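Long-range contacts in neurotoxin (PDB 3N7L), which is the receptor-binding domain of a botulinum neurotoxin and probably binds gangliosides on nerve cells, which would bring the toxin to its target membrane: residues N231-Y236 with I350-T355; E71-S76 with I147-M152; N25-V30 with I57-E62; G90-D95 with G102-I107. All coordinates share one frame; numbering follows the deposited sequence.

Interaction 1. Residues N231-Y236 with I350-T355; sequences NVVKDY and IQPCNT. With SO4 (sulfate ion), chain C.
Val233 meets the strand that carries Ile350 and Pro352 with its two methyl groups: both reach the tip of Ile350, and CG2 also lies against Pro352. CG1 lies anti to the backbone N (chi1 -179°) and CG2 beside it, an arrangement that brings both branches to the same partner: Ile350 CD1 is 4.0 Å from Val233 CG2 and 4.1 Å from Val233 CG1. Ile350 answers with a fully extended chain, CG1 anti to its own N and CD1 anti again (chi2 169°), and the two side chains meet tip to tip. Val233 CG2 also touches the proline ring, 4.1 Å from Pro352 CB, but here the side chains cross at about a right angle. The grip is wholly apolar. At one end Asn231 turns its OD1 loosely toward Pro352 CD, 4.5 Å away, while its ND2 faces the other way and donates to a sulfate ion, 2.7 Å from O3 with an N-H...O angle of 155°. That sulfate, probably from the crystallisation liquor, is also bound by Thr292. Within 231-236 the Lys234 chain folds back until NZ lies 2.9 Å from Val232 O. The loop 231-236 runs between helix 217-226 and strand 246-251; Val233 pairs through its backbone with Val297 and Leu241, and Ile350 rests on Ser361 and Leu363 of strand 359-366, in the trefoil-clan half of the chain.

Interaction 2. Residues E71-S76 with I147-M152; sequences ESFSIS and ITTNMM
Met151 N donates to Glu71 O at 2.7 Å, a bond that arrives nearly along the C=O axis and closes the outer end of an antiparallel ladder. The same carbonyl oxygen receives a CA-H contact from Asn150 CA. Inward, strands 72-76 and 147-150 run at 170° to each other, and Phe73 and Ile75 each exchange a pair of backbone bonds, with Thr149 and Ile147 respectively. Phe73 lies on the same face of the sheet as Thr149, and the two side chains point the same way. With CG between its backbone N and carbonyl carbon (chi1 66°), the phenyl group leans across to its neighbour, so that Thr149 CB sits over one ring face, 3.9 Å from the centroid and 20° off the normal, a CH-pi contact displaced toward the CZ rim. Thr149 CG2 touches the same rim, 3.8 Å from Phe73 CE2. Beside them Ile75 and Ile147 pack CB to CB at 4.3 Å. The other face is more polar and is covered by residues 213-215. Ser74 OG rests 3.4 Å from Thr148 CG2, yet its hydrogen bonds go to Lys213 O and Leu215 N. Asn150 ND2 bonds Glu214, while its OD1 accepts from Met152 N at 2.8 Å, an Asx turn where the strand ends. Ile75, Ile147 and Thr149 pack on Phe114 of strand 111-117 in the other sheet, as in a beta sandwich, consistent with the concanavalin clan of this region.

Interaction 3. Residues N25-V30 with I57-E62; sequences NAEVRV and IVTQNE
Glu27 and Thr59 form one hydrogen-bonded pair and Arg29 and Ile57 the next, as strands 27-30 and 57-59 run antiparallel with axes 4.6 Å apart at 164°. Four backbone bonds join them; the straightest, from Ile57 N to Arg29 O, measures 2.7 Å at 176°. In the non-hydrogen-bonded pair between, Val28 with Val58, CA-H...O contacts accompany the close approach: Val58 CA lies 3.2 Å from Glu27 O, and Val28 CA likewise approaches Ile57 O. The ladder lies at the margin of one sheet of the concanavalin-like sandwich, where strand 55-59 has strand 180-187 as its further neighbour and Val58 bonds to Ile181 through the backbone. Side chains divide between the two faces. Val28 and Val58 point to the inner one, CG2 to CG2 at 4.3 Å. Val58 CG1, anti to the backbone N (chi1 180°), is thereby directed toward Ala26, just before strand 27-30, and meets Ala26 CB at 3.9 Å. Ala26 CB also lies 4.0 Å from Gln60 CB, and Leu9 of strand 7-14 touches Ala26, Val58 and Gln60, with Leu11 against Val28. On the other face stand Glu27, Arg29, Ile57 and Thr59. Glu27 extends its whole chain away from the backbone, as Arg29 does from CG to NE, and the two side chains close a salt bridge along their own strand, Arg29 NE to Glu27 OE1 at 2.8 Å. Their CB atoms flank those of Thr59 and Ile57 across the ladder. Beyond it, Asn61 N-caps helix 62-66, its OD1 accepting from Ile64 N.

Interaction 4. Residues G90-D95 with G102-I107; sequences GYTIID and GWSIGI
Ile105 stands across from two consecutive residues, Ile93 and Ile94: a classic beta bulge in the antiparallel pairing of segments 90-95 and 102-107. Ile105 O takes both amides, at 3.0 Å from Ile93 N and 3.2 Å from Ile94 N. The extra residue puts two isoleucine bumps against one: Ile94 lies alongside Ile105, CB to CB at 4.0 Å, while Ile93, with CG1 held between its N and carbonyl carbon (chi1 51°), bends over the strand. Its CD1 fits between two methyls, 3.9 Å from Ile105 CG2 and 4.2 Å from Ile107 CG2. Ile107 in turn packs its CG1 on Tyr91 CB. At the other end Ile94 CG2 abuts the edge of the Trp103 indole, 3.8 Å from CH2 and near the ring plane. Gly106 faces Thr92 with its bare CA, which lies 3.1 Å from Tyr91 O. Phe77 of strand 72-82 covers Ile94 and Ile105 in the sandwich core. On the reverse face Thr92 CG2 touches the Ser104 hydroxyl, whose OG donates to the anti lone pair of Asp95 OD1 at 3.0 Å.

Interactions 2, 3 and 4 share the concanavalin-like sandwich, whereas interaction 1 lies in the trefoil-clan half with its sulfate, its nearest atoms about 17 Å from those of interactions 2 and 4. Interactions 2 and 4 meet across the sandwich interior: Ile75 CD1 lies 3.9 Å from Trp103 CZ2, and Ile147 CD1 lies 3.9 Å from Ile105 CD1. Phe114 touches residues of both. Interaction 3 belongs to the same sheet as interaction 4, linked through strand 180-187, with centres 18 Å apart and nearest atoms about 6 Å apart. In sequence, interaction 3 closes first, 90-107 falls between the two strands of interaction 2, and interaction 1 follows last.

Interaction 1. Residues N231-Y236 with I350-T355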
loop_
_atom_site.group_PDB
_atom_site.type_symbol
_atom_site.label_atom_id
_atom_site.label_comp_id
_atom_site.label_asym_id
_atom_site.label_seq_id
_atom_site.Cartn_x
_atom_site.Cartn_y
_atom_site.Cartn_z
ATOM N N ASN A 231 10.606 -9.340 2.378
ATOM C CA ASN A 231 10.212 -10.358 3.353
ATOM C C ASN A 231 9.477 -9.772 4.560
ATOM O O ASN A 231 9.079 -10.496 5.470
ATOM C CB ASN A 231 11.417 -11.180 3.838
ATOM C CG ASN A 231 10.989 -12.503 4.482
ATOM O OD1 ASN A 231 10.184 -13.245 3.915
ATOM N ND2 ASN A 231 11.523 -12.800 5.662
ATOM N N VAL A 232 9.318 -8.457 4.575
ATOM C CA VAL A 232 8.591 -7.810 5.651
ATOM C C VAL A 232 7.151 -7.701 5.161
ATOM O O VAL A 232 6.884 -7.078 4.136
ATOM C CB VAL A 232 9.146 -6.399 5.955
ATOM C CG1 VAL A 232 8.239 -5.675 6.953
ATOM C CG2 VAL A 232 10.559 -6.514 6.529
ATOM N N VAL A 233 6.229 -8.337 5.876
ATOM C CA VAL A 233 4.823 -8.298 5.496
ATOM C C VAL A 233 4.316 -6.872 5.689
ATOM O O VAL A 233 4.778 -6.161 6.584
ATOM C CB VAL A 233 3.988 -9.270 6.362
ATOM C CG1 VAL A 233 2.524 -9.237 5.929
ATOM C CG2 VAL A 233 4.547 -10.685 6.239
ATOM N N LYS A 234 3.370 -6.446 4.856
ATOM C CA LYS A 234 2.852 -5.086 4.986
ATOM C C LYS A 234 1.366 -5.065 5.349
ATOM O O LYS A 234 0.629 -6.011 5.056
ATOM C CB LYS A 234 3.049 -4.311 3.676
ATOM C CG LYS A 234 4.471 -4.311 3.102
ATOM C CD LYS A 234 5.480 -3.745 4.081
ATOM C CE LYS A 234 6.802 -3.439 3.385
ATOM N NZ LYS A 234 7.309 -4.608 2.617
ATOM N N ASP A 235 0.933 -3.984 5.991
ATOM C CA ASP A 235 -0.474 -3.835 6.321
ATOM C C ASP A 235 -1.153 -3.328 5.041
ATOM O O ASP A 235 -0.481 -3.128 4.024
ATOM C CB ASP A 235 -0.673 -2.884 7.520
ATOM C CG ASP A 235 -0.362 -1.424 7.210
ATOM O OD1 ASP A 235 -0.271 -0.654 8.191
ATOM O OD2 ASP A 235 -0.222 -1.035 6.033
ATOM N N TYR A 236 -2.465 -3.129 5.078
ATOM C CA TYR A 236 -3.211 -2.712 3.889
ATOM C C TYR A 236 -2.739 -1.425 3.202
ATOM O O TYR A 236 -2.872 -1.281 1.983
ATOM C CB TYR A 236 -4.702 -2.597 4.234
ATOM C CG TYR A 236 -5.628 -2.504 3.036
ATOM C CD1 TYR A 236 -5.668 -3.517 2.078
ATOM C CD2 TYR A 236 -6.503 -1.428 2.891
ATOM C CE1 TYR A 236 -6.560 -3.468 1.010
ATOM C CE2 TYR A 236 -7.401 -1.367 1.826
ATOM C CZ TYR A 236 -7.425 -2.389 0.892
ATOM O OH TYR A 236 -8.319 -2.346 -0.150
ATOM N N ILE A 350 3.266 -17.300 8.226
ATOM C CA ILE A 350 2.818 -16.260 7.305
ATOM C C ILE A 350 3.774 -16.043 6.144
ATOM O O ILE A 350 4.975 -16.251 6.267
ATOM C CB ILE A 350 2.638 -14.913 8.047
ATOM C CG1 ILE A 350 1.888 -13.919 7.162
ATOM C CG2 ILE A 350 3.999 -14.329 8.407
ATOM C CD1 ILE A 350 1.446 -12.666 7.911
ATOM N N GLN A 351 3.228 -15.624 5.013
ATOM C CA GLN A 351 4.042 -15.353 3.839
ATOM C C GLN A 351 3.485 -14.104 3.169
ATOM O O GLN A 351 2.276 -13.995 2.965
ATOM C CB GLN A 351 3.993 -16.539 2.874
ATOM C CG GLN A 351 5.076 -16.494 1.822
ATOM C CD GLN A 351 6.472 -16.575 2.418
ATOM O OE1 GLN A 351 7.429 -16.057 1.847
ATOM N NE2 GLN A 351 6.595 -17.238 3.565
ATOM N N PRO A 352 4.349 -13.131 2.843
ATOM C CA PRO A 352 3.831 -11.921 2.195
ATOM C C PRO A 352 3.266 -12.234 0.810
ATOM O O PRO A 352 3.742 -13.136 0.125
ATOM C CB PRO A 352 5.052 -11.002 2.148
ATOM C CG PRO A 352 6.205 -11.974 2.055
ATOM C CD PRO A 352 5.806 -13.041 3.054
ATOM N N CYS A 353 2.240 -11.495 0.405
ATOM C CA CYS A 353 1.625 -11.713 -0.897
ATOM C C CYS A 353 1.143 -10.382 -1.456
ATOM O O CYS A 353 0.002 -9.980 -1.238
ATOM C CB CYS A 353 0.451 -12.687 -0.762
ATOM S SG CYS A 353 -0.324 -13.126 -2.323
ATOM N N ASN A 354 2.022 -9.699 -2.177
ATOM C CA ASN A 354 1.687 -8.402 -2.744
ATOM C C ASN A 354 1.346 -8.477 -4.224
ATOM O O ASN A 354 1.961 -9.224 -4.982
ATOM C CB ASN A 354 2.852 -7.437 -2.545
ATOM C CG ASN A 354 3.252 -7.303 -1.094
ATOM O OD1 ASN A 354 4.426 -7.097 -0.783
ATOM N ND2 ASN A 354 2.283 -7.403 -0.198
ATOM N N THR A 355 0.349 -7.702 -4.624
ATOM C CA THR A 355 -0.064 -7.648 -6.018
ATOM C C THR A 355 -0.244 -6.175 -6.361
ATOM O O THR A 355 -0.143 -5.314 -5.490
ATOM C CB THR A 355 -1.396 -8.389 -6.248
ATOM O OG1 THR A 355 -2.453 -7.714 -5.554
ATOM C CG2 THR A 355 -1.297 -9.826 -5.740
HETATM S S SO4 C . 14.350 -12.411 8.154
HETATM O O1 SO4 C . 13.736 -12.479 9.483
HETATM O O2 SO4 C . 15.612 -11.657 8.232
HETATM O O3 SO4 C . 13.439 -11.731 7.186
HETATM O O4 SO4 C . 14.591 -13.788 7.681
#

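Interaction 2. Residues E71-S76 with I147-M152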
loop_
_atom_site.group_PDB
_atom_site.type_symbol
_atom_site.label_atom_id
_atom_site.label_comp_id
_atom_site.label_asym_id
_atom_site.label_seq_id
_atom_site.Cartn_x
_atom_site.Cartn_y
_atom_site.Cartn_z
ATOM N N GLU A 71 15.837 15.542 -23.769
ATOM C CA GLU A 71 15.916 14.319 -24.553
ATOM C C GLU A 71 15.090 13.224 -23.890
ATOM O O GLU A 71 13.937 13.008 -24.252
ATOM C CB GLU A 71 17.369 13.877 -24.703
ATOM C CG GLU A 71 18.225 14.879 -25.451
ATOM C CD GLU A 71 19.607 14.347 -25.748
ATOM O OE1 GLU A 71 20.342 14.022 -24.790
ATOM O OE2 GLU A 71 19.957 14.251 -26.944
ATOM N N SER A 72 15.687 12.541 -22.918
ATOM C CA SER A 72 15.007 11.470 -22.193
ATOM C C SER A 72 15.258 11.595 -20.697
ATOM O O SER A 72 16.369 11.916 -20.267
ATOM C CB SER A 72 15.495 10.091 -22.660
ATOM O OG SER A 72 14.932 9.722 -23.906
ATOM N N PHE A 73 14.226 11.341 -19.904
ATOM C CA PHE A 73 14.368 11.404 -18.462
ATOM C C PHE A 73 13.252 10.615 -17.795
ATOM O O PHE A 73 12.202 10.370 -18.394
ATOM C CB PHE A 73 14.373 12.862 -17.981
ATOM C CG PHE A 73 13.071 13.583 -18.183
ATOM C CD1 PHE A 73 12.023 13.425 -17.281
ATOM C CD2 PHE A 73 12.894 14.428 -19.273
ATOM C CE1 PHE A 73 10.819 14.100 -17.461
ATOM C CE2 PHE A 73 11.694 15.108 -19.465
ATOM C CZ PHE A 73 10.655 14.944 -18.556
ATOM N N SER A 74 13.501 10.202 -16.559
ATOM C CA SER A 74 12.535 9.425 -15.799
ATOM C C SER A 74 12.445 9.950 -14.383
ATOM O O SER A 74 13.447 10.366 -13.806
ATOM C CB SER A 74 12.948 7.953 -15.761
ATOM O OG SER A 74 12.913 7.382 -17.050
ATOM N N ILE A 75 11.236 9.925 -13.837
ATOM C CA ILE A 75 10.975 10.374 -12.476
ATOM C C ILE A 75 10.378 9.188 -11.712
ATOM O O ILE A 75 9.399 8.587 -12.157
ATOM C CB ILE A 75 9.965 11.546 -12.470
ATOM C CG1 ILE A 75 10.529 12.717 -13.283
ATOM C CG2 ILE A 75 9.669 11.979 -11.039
ATOM C CD1 ILE A 75 9.551 13.869 -13.481
ATOM N N SER A 76 10.967 8.835 -10.576
ATOM C CA SER A 76 10.449 7.709 -9.804
ATOM C C SER A 76 10.377 8.074 -8.333
ATOM O O SER A 76 11.221 8.810 -7.835
ATOM C CB SER A 76 11.343 6.474 -9.977
ATOM O OG SER A 76 12.600 6.654 -9.337
ATOM N N ILE A 147 7.614 7.680 -14.007
ATOM C CA ILE A 147 7.220 8.399 -15.209
ATOM C C ILE A 147 8.427 8.442 -16.133
ATOM O O ILE A 147 9.492 8.891 -15.726
ATOM C CB ILE A 147 6.778 9.840 -14.866
ATOM C CG1 ILE A 147 5.507 9.797 -14.013
ATOM C CG2 ILE A 147 6.536 10.645 -16.148
ATOM C CD1 ILE A 147 5.148 11.129 -13.371
ATOM N N THR A 148 8.278 7.945 -17.357
ATOM C CA THR A 148 9.391 7.977 -18.306
ATOM C C THR A 148 9.017 8.895 -19.467
ATOM O O THR A 148 7.884 8.876 -19.946
ATOM C CB THR A 148 9.760 6.563 -18.850
ATOM O OG1 THR A 148 8.694 6.051 -19.655
ATOM C CG2 THR A 148 10.035 5.600 -17.697
ATOM N N THR A 149 9.964 9.712 -19.907
ATOM C CA THR A 149 9.694 10.642 -20.991
ATOM C C THR A 149 10.820 10.759 -22.003
ATOM O O THR A 149 11.971 11.010 -21.646
ATOM C CB THR A 149 9.409 12.069 -20.451
ATOM O OG1 THR A 149 8.213 12.063 -19.660
ATOM C CG2 THR A 149 9.243 13.056 -21.604
ATOM N N ASN A 150 10.473 10.565 -23.269
ATOM C CA ASN A 150 11.418 10.712 -24.366
ATOM C C ASN A 150 10.790 11.833 -25.188
ATOM O O ASN A 150 9.756 11.631 -25.821
ATOM C CB ASN A 150 11.490 9.443 -25.212
ATOM C CG ASN A 150 12.481 9.568 -26.361
ATOM O OD1 ASN A 150 12.696 10.657 -26.893
ATOM N ND2 ASN A 150 13.077 8.450 -26.756
ATOM N N MET A 151 11.404 13.013 -25.166
ATOM C CA MET A 151 10.868 14.159 -25.891
ATOM C C MET A 151 10.721 13.932 -27.393
ATOM O O MET A 151 10.036 14.692 -28.075
ATOM C CB MET A 151 11.719 15.400 -25.617
ATOM C CG MET A 151 11.659 15.881 -24.162
ATOM S SD MET A 151 9.963 16.217 -23.573
ATOM C CE MET A 151 9.652 17.815 -24.323
ATOM N N MET A 152 11.358 12.890 -27.913
ATOM C CA MET A 152 11.228 12.575 -29.330
ATOM C C MET A 152 10.540 11.215 -29.472
ATOM O O MET A 152 10.515 10.620 -30.551
ATOM C CB MET A 152 12.596 12.564 -30.027
ATOM C CG MET A 152 13.801 12.530 -29.104
ATOM S SD MET A 152 14.324 14.151 -28.502
ATOM C CE MET A 152 15.592 14.552 -29.692
#

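Interaction 3. Residues N25-V30 with I57-E62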
loop_
_atom_site.group_PDB
_atom_site.type_symbol
_atom_site.label_atom_id
_atom_site.label_comp_id
_atom_site.label_asym_id
_atom_site.label_seq_id
_atom_site.Cartn_x
_atom_site.Cartn_y
_atom_site.Cartn_z
ATOM N N ASN A 25 24.761 17.453 -5.840
ATOM C CA ASN A 25 24.420 18.359 -4.750
ATOM C C ASN A 25 23.345 19.400 -5.013
ATOM O O ASN A 25 23.584 20.600 -4.863
ATOM C CB ASN A 25 25.689 19.059 -4.266
ATOM C CG ASN A 25 26.696 18.089 -3.697
ATOM O OD1 ASN A 25 26.490 17.523 -2.621
ATOM N ND2 ASN A 25 27.786 17.875 -4.421
ATOM N N ALA A 26 22.160 18.953 -5.405
ATOM C CA ALA A 26 21.067 19.883 -5.624
ATOM C C ALA A 26 20.812 20.505 -4.251
ATOM O O ALA A 26 21.145 19.908 -3.227
ATOM C CB ALA A 26 19.834 19.139 -6.109
ATOM N N GLU A 27 20.243 21.701 -4.222
ATOM C CA GLU A 27 19.967 22.361 -2.953
ATOM C C GLU A 27 18.563 22.019 -2.467
ATOM O O GLU A 27 17.594 22.151 -3.211
ATOM C CB GLU A 27 20.097 23.879 -3.104
ATOM C CG GLU A 27 19.771 24.648 -1.830
ATOM C CD GLU A 27 19.664 26.145 -2.056
ATOM O OE1 GLU A 27 19.367 26.870 -1.081
ATOM O OE2 GLU A 27 19.876 26.597 -3.203
ATOM N N VAL A 28 18.456 21.585 -1.216
ATOM C CA VAL A 28 17.155 21.234 -0.658
ATOM C C VAL A 28 16.778 22.144 0.515
ATOM O O VAL A 28 17.488 22.205 1.516
ATOM C CB VAL A 28 17.126 19.764 -0.175
ATOM C CG1 VAL A 28 15.720 19.396 0.282
ATOM C CG2 VAL A 28 17.588 18.835 -1.290
ATOM N N ARG A 29 15.662 22.853 0.372
ATOM C CA ARG A 29 15.163 23.751 1.409
ATOM C C ARG A 29 13.830 23.230 1.928
ATOM O O ARG A 29 12.917 22.955 1.149
ATOM C CB ARG A 29 14.949 25.162 0.857
ATOM C CG ARG A 29 16.211 25.940 0.544
ATOM C CD ARG A 29 15.855 27.274 -0.112
ATOM N NE ARG A 29 17.017 28.136 -0.321
ATOM C CZ ARG A 29 17.719 28.699 0.660
ATOM N NH1 ARG A 29 18.762 29.472 0.375
ATOM N NH2 ARG A 29 17.380 28.493 1.927
ATOM N N VAL A 30 13.717 23.097 3.242
ATOM C CA VAL A 30 12.484 22.614 3.841
ATOM C C VAL A 30 11.838 23.735 4.642
ATOM O O VAL A 30 12.460 24.313 5.529
ATOM C CB VAL A 30 12.753 21.406 4.759
ATOM C CG1 VAL A 30 13.722 21.792 5.861
ATOM C CG2 VAL A 30 11.451 20.901 5.345
ATOM N N ILE A 57 11.708 22.496 -1.257
ATOM C CA ILE A 57 12.211 23.063 -2.499
ATOM C C ILE A 57 13.571 22.504 -2.886
ATOM O O ILE A 57 14.545 22.622 -2.138
ATOM C CB ILE A 57 12.322 24.593 -2.400
ATOM C CG1 ILE A 57 10.976 25.178 -1.974
ATOM C CG2 ILE A 57 12.742 25.169 -3.747
ATOM C CD1 ILE A 57 11.018 26.662 -1.685
ATOM N N VAL A 58 13.626 21.888 -4.060
ATOM C CA VAL A 58 14.863 21.321 -4.565
ATOM C C VAL A 58 15.322 22.135 -5.770
ATOM O O VAL A 58 14.606 22.247 -6.768
ATOM C CB VAL A 58 14.676 19.854 -5.004
ATOM C CG1 VAL A 58 15.989 19.297 -5.537
ATOM C CG2 VAL A 58 14.184 19.015 -3.829
ATOM N N THR A 59 16.511 22.716 -5.665
ATOM C CA THR A 59 17.072 23.511 -6.751
ATOM C C THR A 59 18.309 22.782 -7.254
ATOM O O THR A 59 19.315 22.681 -6.547
ATOM C CB THR A 59 17.476 24.911 -6.269
ATOM O OG1 THR A 59 16.346 25.545 -5.663
ATOM C CG2 THR A 59 17.960 25.763 -7.440
ATOM N N GLN A 60 18.234 22.265 -8.473
ATOM C CA GLN A 60 19.354 21.530 -9.034
ATOM C C GLN A 60 20.244 22.372 -9.936
ATOM O O GLN A 60 20.026 23.575 -10.097
ATOM C CB GLN A 60 18.833 20.297 -9.778
ATOM C CG GLN A 60 17.729 20.585 -10.772
ATOM C CD GLN A 60 16.711 19.458 -10.849
ATOM O OE1 GLN A 60 17.061 18.282 -10.744
ATOM N NE2 GLN A 60 15.445 19.814 -11.044
ATOM N N ASN A 61 21.258 21.730 -10.504
ATOM C CA ASN A 61 22.203 22.401 -11.386
ATOM C C ASN A 61 21.626 22.616 -12.784
ATOM O O ASN A 61 21.296 21.660 -13.488
ATOM C CB ASN A 61 23.494 21.588 -11.476
ATOM C CG ASN A 61 24.528 22.237 -12.371
ATOM O OD1 ASN A 61 24.326 22.370 -13.580
ATOM N ND2 ASN A 61 25.644 22.651 -11.782
ATOM N N GLU A 62 21.516 23.883 -13.172
ATOM C CA GLU A 62 20.988 24.283 -14.473
ATOM C C GLU A 62 21.566 23.483 -15.637
ATOM O O GLU A 62 20.844 23.087 -16.551
ATOM C CB GLU A 62 21.275 25.766 -14.699
ATOM C CG GLU A 62 22.761 26.088 -14.622
ATOM C CD GLU A 62 23.052 27.566 -14.728
ATOM O OE1 GLU A 62 24.246 27.937 -14.671
ATOM O OE2 GLU A 62 22.091 28.356 -14.865
#

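Interaction 4. Residues G90-D95 with G102-I107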
loop_
_atom_site.group_PDB
_atom_site.type_symbol
_atom_site.label_atom_id
_atom_site.label_comp_id
_atom_site.label_asym_id
_atom_site.label_seq_id
_atom_site.Cartn_x
_atom_site.Cartn_y
_atom_site.Cartn_z
ATOM N N GLY A 90 -8.894 19.260 -7.042
ATOM C CA GLY A 90 -7.564 19.300 -7.629
ATOM C C GLY A 90 -6.465 19.872 -6.748
ATOM O O GLY A 90 -6.666 20.844 -6.017
ATOM N N TYR A 91 -5.288 19.257 -6.828
ATOM C CA TYR A 91 -4.117 19.682 -6.067
ATOM C C TYR A 91 -2.849 19.467 -6.881
ATOM O O TYR A 91 -2.719 18.467 -7.589
ATOM C CB TYR A 91 -3.949 18.856 -4.789
ATOM C CG TYR A 91 -4.909 19.149 -3.669
ATOM C CD1 TYR A 91 -4.610 20.107 -2.698
ATOM C CD2 TYR A 91 -6.102 18.442 -3.556
ATOM C CE1 TYR A 91 -5.475 20.345 -1.640
ATOM C CE2 TYR A 91 -6.972 18.671 -2.504
ATOM C CZ TYR A 91 -6.654 19.622 -1.550
ATOM O OH TYR A 91 -7.517 19.836 -0.500
ATOM N N THR A 92 -1.924 20.409 -6.786
ATOM C CA THR A 92 -0.638 20.250 -7.443
ATOM C C THR A 92 0.189 19.799 -6.242
ATOM O O THR A 92 0.066 20.381 -5.164
ATOM C CB THR A 92 -0.096 21.585 -7.990
ATOM O OG1 THR A 92 -0.968 22.065 -9.021
ATOM C CG2 THR A 92 1.301 21.394 -8.566
ATOM N N ILE A 93 0.995 18.753 -6.405
ATOM C CA ILE A 93 1.792 18.237 -5.293
ATOM C C ILE A 93 3.307 18.295 -5.499
ATOM O O ILE A 93 4.064 18.466 -4.544
ATOM C CB ILE A 93 1.386 16.786 -4.964
ATOM C CG1 ILE A 93 1.386 15.936 -6.238
ATOM C CG2 ILE A 93 -0.010 16.774 -4.345
ATOM C CD1 ILE A 93 1.139 14.454 -5.988
ATOM N N ILE A 94 3.739 18.133 -6.742
ATOM C CA ILE A 94 5.156 18.186 -7.088
ATOM C C ILE A 94 5.172 19.040 -8.345
ATOM O O ILE A 94 4.732 18.600 -9.410
ATOM C CB ILE A 94 5.724 16.780 -7.398
ATOM C CG1 ILE A 94 5.437 15.828 -6.229
ATOM C CG2 ILE A 94 7.237 16.864 -7.613
ATOM C CD1 ILE A 94 5.848 14.388 -6.505
ATOM N N ASP A 95 5.668 20.266 -8.213
ATOM C CA ASP A 95 5.678 21.195 -9.333
ATOM C C ASP A 95 7.053 21.665 -9.773
ATOM O O ASP A 95 7.905 21.998 -8.949
ATOM C CB ASP A 95 4.840 22.426 -8.985
ATOM C CG ASP A 95 4.634 23.340 -10.175
ATOM O OD1 ASP A 95 3.826 22.981 -11.061
ATOM O OD2 ASP A 95 5.286 24.406 -10.233
ATOM N N GLY A 102 7.349 23.847 -18.101
ATOM C CA GLY A 102 8.054 22.833 -17.336
ATOM C C GLY A 102 7.196 21.589 -17.190
ATOM O O GLY A 102 6.502 21.194 -18.129
ATOM N N TRP A 103 7.250 20.950 -16.027
ATOM C CA TRP A 103 6.420 19.772 -15.796
ATOM C C TRP A 103 5.807 19.834 -14.406
ATOM O O TRP A 103 6.319 20.519 -13.520
ATOM C CB TRP A 103 7.217 18.468 -15.974
ATOM C CG TRP A 103 8.371 18.270 -15.033
ATOM C CD1 TRP A 103 9.691 18.448 -15.313
ATOM C CD2 TRP A 103 8.307 17.829 -13.667
ATOM N NE1 TRP A 103 10.458 18.145 -14.211
ATOM C CE2 TRP A 103 9.636 17.763 -13.187
ATOM C CE3 TRP A 103 7.259 17.482 -12.803
ATOM C CZ2 TRP A 103 9.944 17.364 -11.881
ATOM C CZ3 TRP A 103 7.567 17.085 -11.500
ATOM C CH2 TRP A 103 8.900 17.031 -11.055
ATOM N N SER A 104 4.702 19.124 -14.220
ATOM C CA SER A 104 4.030 19.122 -12.929
ATOM C C SER A 104 3.291 17.819 -12.678
ATOM O O SER A 104 2.903 17.116 -13.615
ATOM C CB SER A 104 3.039 20.288 -12.858
ATOM O OG SER A 104 2.479 20.401 -11.562
ATOM N N ILE A 105 3.113 17.503 -11.399
ATOM C CA ILE A 105 2.400 16.306 -10.986
ATOM C C ILE A 105 1.304 16.747 -10.033
ATOM O O ILE A 105 1.565 17.447 -9.053
ATOM C CB ILE A 105 3.319 15.310 -10.245
ATOM C CG1 ILE A 105 4.365 14.746 -11.214
ATOM C CG2 ILE A 105 2.482 14.185 -9.644
ATOM C CD1 ILE A 105 5.362 13.803 -10.567
ATOM N N GLY A 106 0.076 16.346 -10.330
ATOM C CA GLY A 106 -1.030 16.713 -9.470
ATOM C C GLY A 106 -2.039 15.593 -9.342
ATOM O O GLY A 106 -1.883 14.514 -9.933
ATOM N N ILE A 107 -3.081 15.851 -8.563
ATOM C CA ILE A 107 -4.139 14.879 -8.368
ATOM C C ILE A 107 -5.488 15.582 -8.418
ATOM O O ILE A 107 -5.603 16.754 -8.055
ATOM C CB ILE A 107 -4.014 14.150 -7.004
ATOM C CG1 ILE A 107 -4.017 15.173 -5.865
ATOM C CG2 ILE A 107 -2.740 13.303 -6.972
ATOM C CD1 ILE A 107 -3.915 14.555 -4.477
#